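PDB 4CE0: O-methyltransferase from Saccharopolyspora spinosa, which probably transfers a methyl group from S-adenosyl-L-methionine to the 4'-hydroxyl of the rhamnose of spinosyn, with the help of a magnesium ion. Local coordinates for residues R86-I91 and N149-L155; D102-V107 and E158-F162; T170-A174 and N198-K202. All coordinates share one frame. Residues are numbered along the deposited sequence.

Contact 1 of 3, residues R86-I91 and N149-L155; sequences RGGACI and NFARYGL
Residues 86-91 run from a loop into the first turn of helix 88-100, with G87 at the N-cap; residues 149-155 form the last turn of helix 143-152 and a Schellman motif. CA atoms of I91 and F150 lie 6.1 Å apart, those of G87 and N149 7.1 Å. G87 has phi/psi 105/1, where a CB would jam against the preceding carbonyl oxygen and also sit 3.7 Å from F150 CE1, so the place suits a residue with no side chain. I91, rotamer mt, is the central side chain, its branches serving two rings: CG1 stands 3.5 Å from the F150 ring centroid, almost on the ring normal, and CG2 4.1 Å from the Y153 ring centroid, over the face, both CH-pi contacts. In this Rossmann-like methyltransferase the turn after strand 78-82 borders the cofactor pocket, and A89, facing away from residues 149-155, touches S-adenosyl-L-homocysteine. F150, with chi1 at -93°, between the m and t wells, brings CZ 3.6 Å from C90 CB at the ring edge. N149 (chi1 m) offers its amide NH2 to a backbone carbonyl, ND2 donating to R86 O at 2.9 Å. Y153 (chi1 m) buries its aromatic ring and bonds through OH to H52. G154 tolerates the positive phi (66°) of the Schellman motif, and L155 (mt) brings CD1 4.1 Å from I91 CG2.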
loop_
_atom_site.group_PDB
_atom_site.type_symbol
_atom_site.label_atom_id
_atom_site.label_comp_id
_atom_site.label_asym_id
_atom_site.label_seq_id
_atom_site.Cartn_x
_atom_site.Cartn_y
_atom_site.Cartn_z
ATOM N N ARG A 86 13.022 7.728 -8.458
ATOM C CA ARG A 86 12.848 7.453 -7.037
ATOM C C ARG A 86 12.830 5.961 -6.709
ATOM O O ARG A 86 12.830 5.576 -5.531
ATOM C CB ARG A 86 11.594 8.154 -6.511
ATOM C CG ARG A 86 11.758 9.662 -6.391
ATOM C CD ARG A 86 10.461 10.342 -6.078
ATOM N NE ARG A 86 10.596 11.796 -6.117
ATOM C CZ ARG A 86 9.579 12.647 -6.240
ATOM N NH1 ARG A 86 8.328 12.205 -6.330
ATOM N NH2 ARG A 86 9.823 13.948 -6.279
ATOM N N GLY A 87 12.797 5.131 -7.751
ATOM C CA GLY A 87 12.994 3.695 -7.592
ATOM C C GLY A 87 11.774 2.834 -7.701
ATOM O O GLY A 87 11.869 1.596 -7.641
ATOM N N GLY A 88 10.646 3.484 -7.954
ATOM C CA GLY A 88 9.339 2.864 -7.863
ATOM C C GLY A 88 9.153 1.637 -8.736
ATOM O O GLY A 88 8.637 0.607 -8.290
ATOM N N ALA A 89 9.564 1.744 -9.986
ATOM C CA ALA A 89 9.432 0.621 -10.906
ATOM C C ALA A 89 10.284 -0.553 -10.454
ATOM O O ALA A 89 9.881 -1.700 -10.553
ATOM C CB ALA A 89 9.807 1.042 -12.305
ATOM N N CYS A 90 11.491 -0.261 -9.982
ATOM C CA CYS A 90 12.355 -1.294 -9.452
ATOM C C CYS A 90 11.825 -1.893 -8.170
ATOM O O CYS A 90 11.935 -3.106 -7.949
ATOM C CB CYS A 90 13.730 -0.703 -9.185
ATOM S SG CYS A 90 14.658 -0.373 -10.708
ATOM N N ILE A 91 11.283 -1.054 -7.302
ATOM C CA ILE A 91 10.590 -1.575 -6.108
ATOM C C ILE A 91 9.504 -2.569 -6.523
ATOM O O ILE A 91 9.389 -3.669 -5.951
ATOM C CB ILE A 91 10.002 -0.447 -5.263
ATOM C CG1 ILE A 91 11.134 0.367 -4.637
ATOM C CG2 ILE A 91 9.138 -0.973 -4.116
ATOM C CD1 ILE A 91 10.702 1.702 -4.142
ATOM N N ASN A 149 13.774 4.483 0.120
ATOM C CA ASN A 149 12.482 4.187 -0.503
ATOM C C ASN A 149 12.228 2.686 -0.524
ATOM O O ASN A 149 11.147 2.256 -0.176
ATOM C CB ASN A 149 12.388 4.802 -1.907
ATOM C CG ASN A 149 12.282 6.312 -1.859
ATOM O OD1 ASN A 149 11.980 6.878 -0.802
ATOM N ND2 ASN A 149 12.534 6.967 -2.976
ATOM N N PHE A 150 13.229 1.885 -0.887
ATOM C CA PHE A 150 13.037 0.432 -0.914
ATOM C C PHE A 150 12.708 -0.052 0.503
ATOM O O PHE A 150 11.857 -0.951 0.680
ATOM C CB PHE A 150 14.275 -0.309 -1.425
ATOM C CG PHE A 150 14.284 -0.606 -2.904
ATOM C CD1 PHE A 150 14.720 0.357 -3.806
ATOM C CD2 PHE A 150 13.949 -1.868 -3.387
ATOM C CE1 PHE A 150 14.777 0.105 -5.192
ATOM C CE2 PHE A 150 13.996 -2.146 -4.780
ATOM C CZ PHE A 150 14.419 -1.149 -5.681
ATOM N N ALA A 151 13.370 0.549 1.494
ATOM C CA ALA A 151 13.272 0.103 2.872
ATOM C C ALA A 151 11.894 0.440 3.392
ATOM O O ALA A 151 11.372 -0.226 4.262
ATOM C CB ALA A 151 14.376 0.765 3.754
ATOM N N ARG A 152 11.264 1.448 2.824
ATOM C CA ARG A 152 9.907 1.793 3.251
ATOM C C ARG A 152 8.937 0.669 2.977
ATOM O O ARG A 152 7.958 0.515 3.703
ATOM C CB ARG A 152 9.448 3.107 2.623
ATOM C CG ARG A 152 10.204 4.270 3.270
ATOM C CD ARG A 152 10.208 5.538 2.464
ATOM N NE ARG A 152 9.878 6.672 3.327
ATOM C CZ ARG A 152 9.527 7.867 2.874
ATOM N NH1 ARG A 152 9.457 8.093 1.556
ATOM N NH2 ARG A 152 9.219 8.833 3.730
ATOM N N TYR A 153 9.219 -0.128 1.946
ATOM C CA TYR A 153 8.330 -1.221 1.539
ATOM C C TYR A 153 8.792 -2.541 2.142
ATOM O O TYR A 153 8.200 -3.597 1.879
ATOM C CB TYR A 153 8.228 -1.308 0.003
ATOM C CG TYR A 153 7.596 -0.087 -0.656
ATOM C CD1 TYR A 153 6.227 0.000 -0.850
ATOM C CD2 TYR A 153 8.382 0.978 -1.090
ATOM C CE1 TYR A 153 5.657 1.118 -1.451
ATOM C CE2 TYR A 153 7.832 2.100 -1.673
ATOM C CZ TYR A 153 6.462 2.171 -1.851
ATOM O OH TYR A 153 5.912 3.279 -2.471
ATOM N N GLY A 154 9.831 -2.481 2.978
ATOM C CA GLY A 154 10.427 -3.687 3.504
ATOM C C GLY A 154 11.095 -4.537 2.428
ATOM O O GLY A 154 11.156 -5.753 2.545
ATOM N N LEU A 155 11.621 -3.903 1.381
ATOM C CA LEU A 155 12.226 -4.656 0.281
ATOM C C LEU A 155 13.685 -4.323 -0.002
ATOM O O LEU A 155 14.162 -4.609 -1.085
ATOM C CB LEU A 155 11.412 -4.477 -0.999
ATOM C CG LEU A 155 10.004 -5.071 -0.900
ATOM C CD1 LEU A 155 9.151 -4.527 -2.011
ATOM C CD2 LEU A 155 10.034 -6.608 -0.951
#

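Contact 2 of 3, residues D102-V107 and E158-F162; sequences DTGRTV and EQVRF
This is a parallel beta pairing in the Rossmann-like sheet, where the loop leading into strand 107-111 meets the start of strand 160-164, outermost in this chain; helix 143-152 lies between them in sequence, a beta-alpha-beta crossover. V107 pairs with V160 (CA-CA 4.9 Å), beta-branched residues suited to extended backbone, on the same face: V107 N donates to Q159 O at 2.8 Å, R161 N to V107 O at 2.9 Å. Q159 (chi1 m, chi2 t) extends its amide into the loop, where one NH2 serves two carbonyls, NE2 donating to D102 O (3.0 Å) and R105 O (2.8 Å). D102 (chi1 t) OD1 accepts from G104 N, an Asx turn, and from R105 N, extending it to an Asx motif, each at 3.0 Å; OD2 salt-bridges R105 NE at 2.9 Å, while R105 NH2 and NH1 bond to V75 O and G77 O. One water donates to D102 O (2.8 Å) and Q159 OE1 (2.9 Å), another to T106 OG1 and E158 O (both 2.6 Å). V107 packs on L97 of helix 88-100, V160 on F150 of helix 143-152.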
loop_
_atom_site.group_PDB
_atom_site.type_symbol
_atom_site.label_atom_id
_atom_site.label_comp_id
_atom_site.label_asym_id
_atom_site.label_seq_id
_atom_site.Cartn_x
_atom_site.Cartn_y
_atom_site.Cartn_z
ATOM N N ASP A 102 10.073 -16.059 -5.449
ATOM C CA ASP A 102 11.330 -16.270 -6.190
ATOM C C ASP A 102 12.471 -15.544 -5.464
ATOM O O ASP A 102 12.501 -14.316 -5.387
ATOM C CB ASP A 102 11.204 -15.787 -7.641
ATOM C CG ASP A 102 12.509 -15.977 -8.455
ATOM O OD1 ASP A 102 13.624 -15.642 -7.956
ATOM O OD2 ASP A 102 12.415 -16.457 -9.606
ATOM N N THR A 103 13.404 -16.306 -4.907
ATOM C CA THR A 103 14.459 -15.718 -4.087
ATOM C C THR A 103 15.805 -15.723 -4.811
ATOM O O THR A 103 16.799 -15.234 -4.286
ATOM C CB THR A 103 14.578 -16.458 -2.729
ATOM O OG1 THR A 103 14.967 -17.820 -2.950
ATOM C CG2 THR A 103 13.255 -16.443 -2.000
ATOM N N GLY A 104 15.827 -16.243 -6.028
ATOM C CA GLY A 104 17.061 -16.377 -6.780
ATOM C C GLY A 104 17.411 -15.198 -7.675
ATOM O O GLY A 104 18.596 -14.866 -7.823
ATOM N N ARG A 105 16.399 -14.557 -8.262
ATOM C CA ARG A 105 16.621 -13.454 -9.179
ATOM C C ARG A 105 16.962 -12.123 -8.495
ATOM O O ARG A 105 16.499 -11.823 -7.403
ATOM C CB ARG A 105 15.377 -13.287 -10.055
ATOM C CG ARG A 105 15.007 -14.564 -10.785
ATOM C CD ARG A 105 13.771 -14.326 -11.595
ATOM N NE ARG A 105 13.256 -15.519 -12.272
ATOM C CZ ARG A 105 13.391 -15.778 -13.566
ATOM N NH1 ARG A 105 14.077 -14.952 -14.357
ATOM N NH2 ARG A 105 12.823 -16.863 -14.076
ATOM N N THR A 106 17.745 -11.310 -9.187
ATOM C CA THR A 106 18.188 -10.019 -8.689
ATOM C C THR A 106 17.556 -8.899 -9.506
ATOM O O THR A 106 17.308 -9.062 -10.684
ATOM C CB THR A 106 19.743 -9.922 -8.747
ATOM O OG1 THR A 106 20.283 -10.718 -7.693
ATOM C CG2 THR A 106 20.257 -8.465 -8.584
ATOM N N VAL A 107 17.319 -7.771 -8.849
ATOM C CA VAL A 107 16.808 -6.554 -9.485
ATOM C C VAL A 107 17.940 -5.556 -9.449
ATOM O O VAL A 107 18.406 -5.179 -8.355
ATOM C CB VAL A 107 15.546 -5.987 -8.746
ATOM C CG1 VAL A 107 15.065 -4.656 -9.383
ATOM C CG2 VAL A 107 14.424 -7.027 -8.755
ATOM N N GLU A 158 18.892 -8.599 -0.143
ATOM C CA GLU A 158 20.006 -9.157 -0.958
ATOM C C GLU A 158 19.655 -9.267 -2.436
ATOM O O GLU A 158 20.546 -9.391 -3.288
ATOM C CB GLU A 158 20.379 -10.553 -0.473
ATOM C CG GLU A 158 19.138 -11.437 -0.256
ATOM C CD GLU A 158 19.452 -12.922 -0.166
ATOM O OE1 GLU A 158 20.642 -13.293 -0.318
ATOM O OE2 GLU A 158 18.504 -13.715 0.062
ATOM N N GLN A 159 18.360 -9.225 -2.759
ATOM C CA GLN A 159 17.924 -9.378 -4.142
ATOM C C GLN A 159 17.848 -8.066 -4.910
ATOM O O GLN A 159 17.356 -8.031 -6.034
ATOM C CB GLN A 159 16.564 -10.069 -4.179
ATOM C CG GLN A 159 16.610 -11.546 -3.826
ATOM C CD GLN A 159 15.242 -12.199 -3.960
ATOM O OE1 GLN A 159 14.526 -12.394 -2.968
ATOM N NE2 GLN A 159 14.859 -12.505 -5.183
ATOM N N VAL A 160 18.294 -6.980 -4.293
ATOM C CA VAL A 160 18.345 -5.675 -4.948
ATOM C C VAL A 160 19.801 -5.181 -4.956
ATOM O O VAL A 160 20.446 -5.110 -3.885
ATOM C CB VAL A 160 17.514 -4.622 -4.208
ATOM C CG1 VAL A 160 17.479 -3.322 -5.017
ATOM C CG2 VAL A 160 16.078 -5.148 -3.934
ATOM N N ARG A 161 20.303 -4.831 -6.143
ATOM C CA ARG A 161 21.660 -4.279 -6.305
ATOM C C ARG A 161 21.641 -2.980 -7.095
ATOM O O ARG A 161 20.831 -2.773 -8.019
ATOM C CB ARG A 161 22.570 -5.295 -6.981
ATOM C CG ARG A 161 22.728 -6.566 -6.145
ATOM C CD ARG A 161 23.727 -7.553 -6.749
ATOM N NE ARG A 161 25.093 -7.005 -6.787
ATOM C CZ ARG A 161 26.194 -7.727 -7.024
ATOM N NH1 ARG A 161 26.115 -9.037 -7.232
ATOM N NH2 ARG A 161 27.378 -7.138 -7.072
ATOM N N PHE A 162 22.500 -2.069 -6.677
ATOM C CA PHE A 162 22.528 -0.749 -7.271
ATOM C C PHE A 162 23.774 -0.609 -8.098
ATOM O O PHE A 162 24.828 -1.060 -7.696
ATOM C CB PHE A 162 22.454 0.313 -6.184
ATOM C CG PHE A 162 21.238 0.174 -5.300
ATOM C CD1 PHE A 162 21.275 -0.630 -4.161
ATOM C CD2 PHE A 162 20.055 0.853 -5.601
ATOM C CE1 PHE A 162 20.159 -0.764 -3.333
ATOM C CE2 PHE A 162 18.906 0.720 -4.764
ATOM C CZ PHE A 162 18.965 -0.080 -3.644
HETATM O O HOH W 1 11.676 -12.852 -3.100
HETATM O O HOH W 2 21.568 -10.498 -5.461
#

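Contact 3 of 3, residues T170-A174 and N198-K202; sequences TLPTA and NLYPK
In this Rossmann-like alpha/beta fold, a type I turn from L171 to A174, following helix 167-170, packs against the C-terminal end of helix 189-199 and the 3-10 turn after it. P172, near phi -59°, fits the second position of the turn, which is closed by A174 N to L171 O at 3.1 Å. N198 comes first, its CA 5.7 Å from that of P172. Its CA-to-CB bond points toward the turn and CB meets L171 CB at 3.6 Å; with chi1 m and chi2 near -70°, OD1 lies 3.4 Å from P172 CA, while ND2 bonds back to D194 O in its own helix. L199 (mt) follows, its CD1 4.2 Å from CD2 of L171, also mt; leucine suits this buried spot, where it also packs on L179 and L182 of strand 179-184. The backbone of K202 closes a turn, N to L199 O at 2.9 Å. The long K202 chain (m, then t throughout) spans the gap with no hydrogen bond to the turn: NZ stands 3.7 Å from A174 O and 3.9 Å from A174 CB.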
loop_
_atom_site.group_PDB
_atom_site.type_symbol
_atom_site.label_atom_id
_atom_site.label_comp_id
_atom_site.label_asym_id
_atom_site.label_seq_id
_atom_site.Cartn_x
_atom_site.Cartn_y
_atom_site.Cartn_z
ATOM N N THR A 170 29.307 2.792 -16.692
ATOM C CA THR A 170 28.965 1.619 -15.889
ATOM C C THR A 170 28.545 0.363 -16.646
ATOM O O THR A 170 28.762 -0.743 -16.150
ATOM C CB THR A 170 27.833 1.929 -14.865
ATOM O OG1 THR A 170 26.670 2.431 -15.557
ATOM C CG2 THR A 170 28.307 2.938 -13.864
ATOM N N LEU A 171 27.913 0.511 -17.805
ATOM C CA LEU A 171 27.306 -0.643 -18.480
ATOM C C LEU A 171 28.278 -1.496 -19.298
ATOM O O LEU A 171 28.089 -2.711 -19.413
ATOM C CB LEU A 171 26.137 -0.189 -19.376
ATOM C CG LEU A 171 24.976 0.553 -18.696
ATOM C CD1 LEU A 171 23.850 0.747 -19.664
ATOM C CD2 LEU A 171 24.491 -0.236 -17.499
ATOM N N PRO A 172 29.337 -0.883 -19.862
ATOM C CA PRO A 172 30.232 -1.762 -20.633
ATOM C C PRO A 172 30.834 -2.898 -19.812
ATOM O O PRO A 172 31.058 -3.993 -20.340
ATOM C CB PRO A 172 31.317 -0.809 -21.131
ATOM C CG PRO A 172 30.625 0.525 -21.252
ATOM C CD PRO A 172 29.658 0.544 -20.058
ATOM N N THR A 173 31.044 -2.655 -18.524
ATOM C CA THR A 173 31.611 -3.655 -17.636
ATOM C C THR A 173 30.625 -4.067 -16.540
ATOM O O THR A 173 31.036 -4.505 -15.471
ATOM C CB THR A 173 32.868 -3.091 -16.982
ATOM O OG1 THR A 173 32.594 -1.744 -16.556
ATOM C CG2 THR A 173 34.013 -3.092 -17.990
ATOM N N ALA A 174 29.327 -3.945 -16.803
ATOM C CA ALA A 174 28.355 -4.215 -15.761
ATOM C C ALA A 174 28.525 -5.649 -15.234
ATOM O O ALA A 174 28.746 -6.574 -16.008
ATOM C CB ALA A 174 26.935 -3.997 -16.286
ATOM N N ASN A 198 24.763 -2.342 -24.459
ATOM C CA ASN A 198 25.429 -3.107 -23.427
ATOM C C ASN A 198 24.594 -4.210 -22.775
ATOM O O ASN A 198 25.165 -5.209 -22.325
ATOM C CB ASN A 198 26.003 -2.157 -22.363
ATOM C CG ASN A 198 27.066 -1.194 -22.953
ATOM O OD1 ASN A 198 28.142 -1.628 -23.306
ATOM N ND2 ASN A 198 26.754 0.094 -23.041
ATOM N N LEU A 199 23.266 -4.054 -22.703
ATOM C CA LEU A 199 22.464 -5.012 -21.930
ATOM C C LEU A 199 21.582 -5.918 -22.771
ATOM O O LEU A 199 21.275 -7.036 -22.362
ATOM C CB LEU A 199 21.630 -4.289 -20.862
ATOM C CG LEU A 199 22.411 -3.461 -19.841
ATOM C CD1 LEU A 199 21.426 -2.792 -18.856
ATOM C CD2 LEU A 199 23.443 -4.312 -19.085
ATOM N N TYR A 200 21.162 -5.461 -23.947
ATOM C CA TYR A 200 20.354 -6.337 -24.787
ATOM C C TYR A 200 21.004 -7.689 -25.062
ATOM O O TYR A 200 20.319 -8.698 -25.080
ATOM C CB TYR A 200 20.023 -5.716 -26.128
ATOM C CG TYR A 200 19.004 -6.555 -26.881
ATOM C CD1 TYR A 200 17.679 -6.526 -26.511
ATOM C CD2 TYR A 200 19.376 -7.388 -27.956
ATOM C CE1 TYR A 200 16.731 -7.273 -27.170
ATOM C CE2 TYR A 200 18.417 -8.163 -28.626
ATOM C CZ TYR A 200 17.084 -8.082 -28.216
ATOM O OH TYR A 200 16.066 -8.802 -28.827
ATOM N N PRO A 201 22.325 -7.707 -25.307
ATOM C CA PRO A 201 22.969 -9.007 -25.561
ATOM C C PRO A 201 22.843 -9.970 -24.375
ATOM O O PRO A 201 22.876 -11.180 -24.594
ATOM C CB PRO A 201 24.440 -8.642 -25.819
ATOM C CG PRO A 201 24.421 -7.185 -26.250
ATOM C CD PRO A 201 23.254 -6.573 -25.475
ATOM N N LYS A 202 22.658 -9.452 -23.156
ATOM C CA LYS A 202 22.520 -10.304 -21.966
ATOM C C LYS A 202 21.093 -10.790 -21.751
ATOM O O LYS A 202 20.829 -11.619 -20.853
ATOM C CB LYS A 202 22.976 -9.545 -20.705
ATOM C CG LYS A 202 24.467 -9.306 -20.654
ATOM C CD LYS A 202 24.857 -8.174 -19.716
ATOM C CE LYS A 202 26.385 -8.010 -19.694
ATOM N NZ LYS A 202 26.795 -6.715 -19.094
#

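In the fold
From the N terminus, the chain passes through strand 78-82 into helix 88-100, whose start opens contact 1, and then into the 102-107 loop, which opens contact 2. After strand 107-111, helix 143-152 returns to close contact 1, and strand 160-164, the next element, closes contact 2, so the two loops cross. They also touch: F150 CE2 packs 3.7 Å from V160 CG1, and C90 O lies 3.8 Å from V107 CG1, tying two helices to the sheet. Contact 3 opens only afterwards and touches neither; it joins the turn leading into strand 179-184 to the end of helix 189-199, which follows that strand, about 8 Å from contact 2 at the nearest atoms.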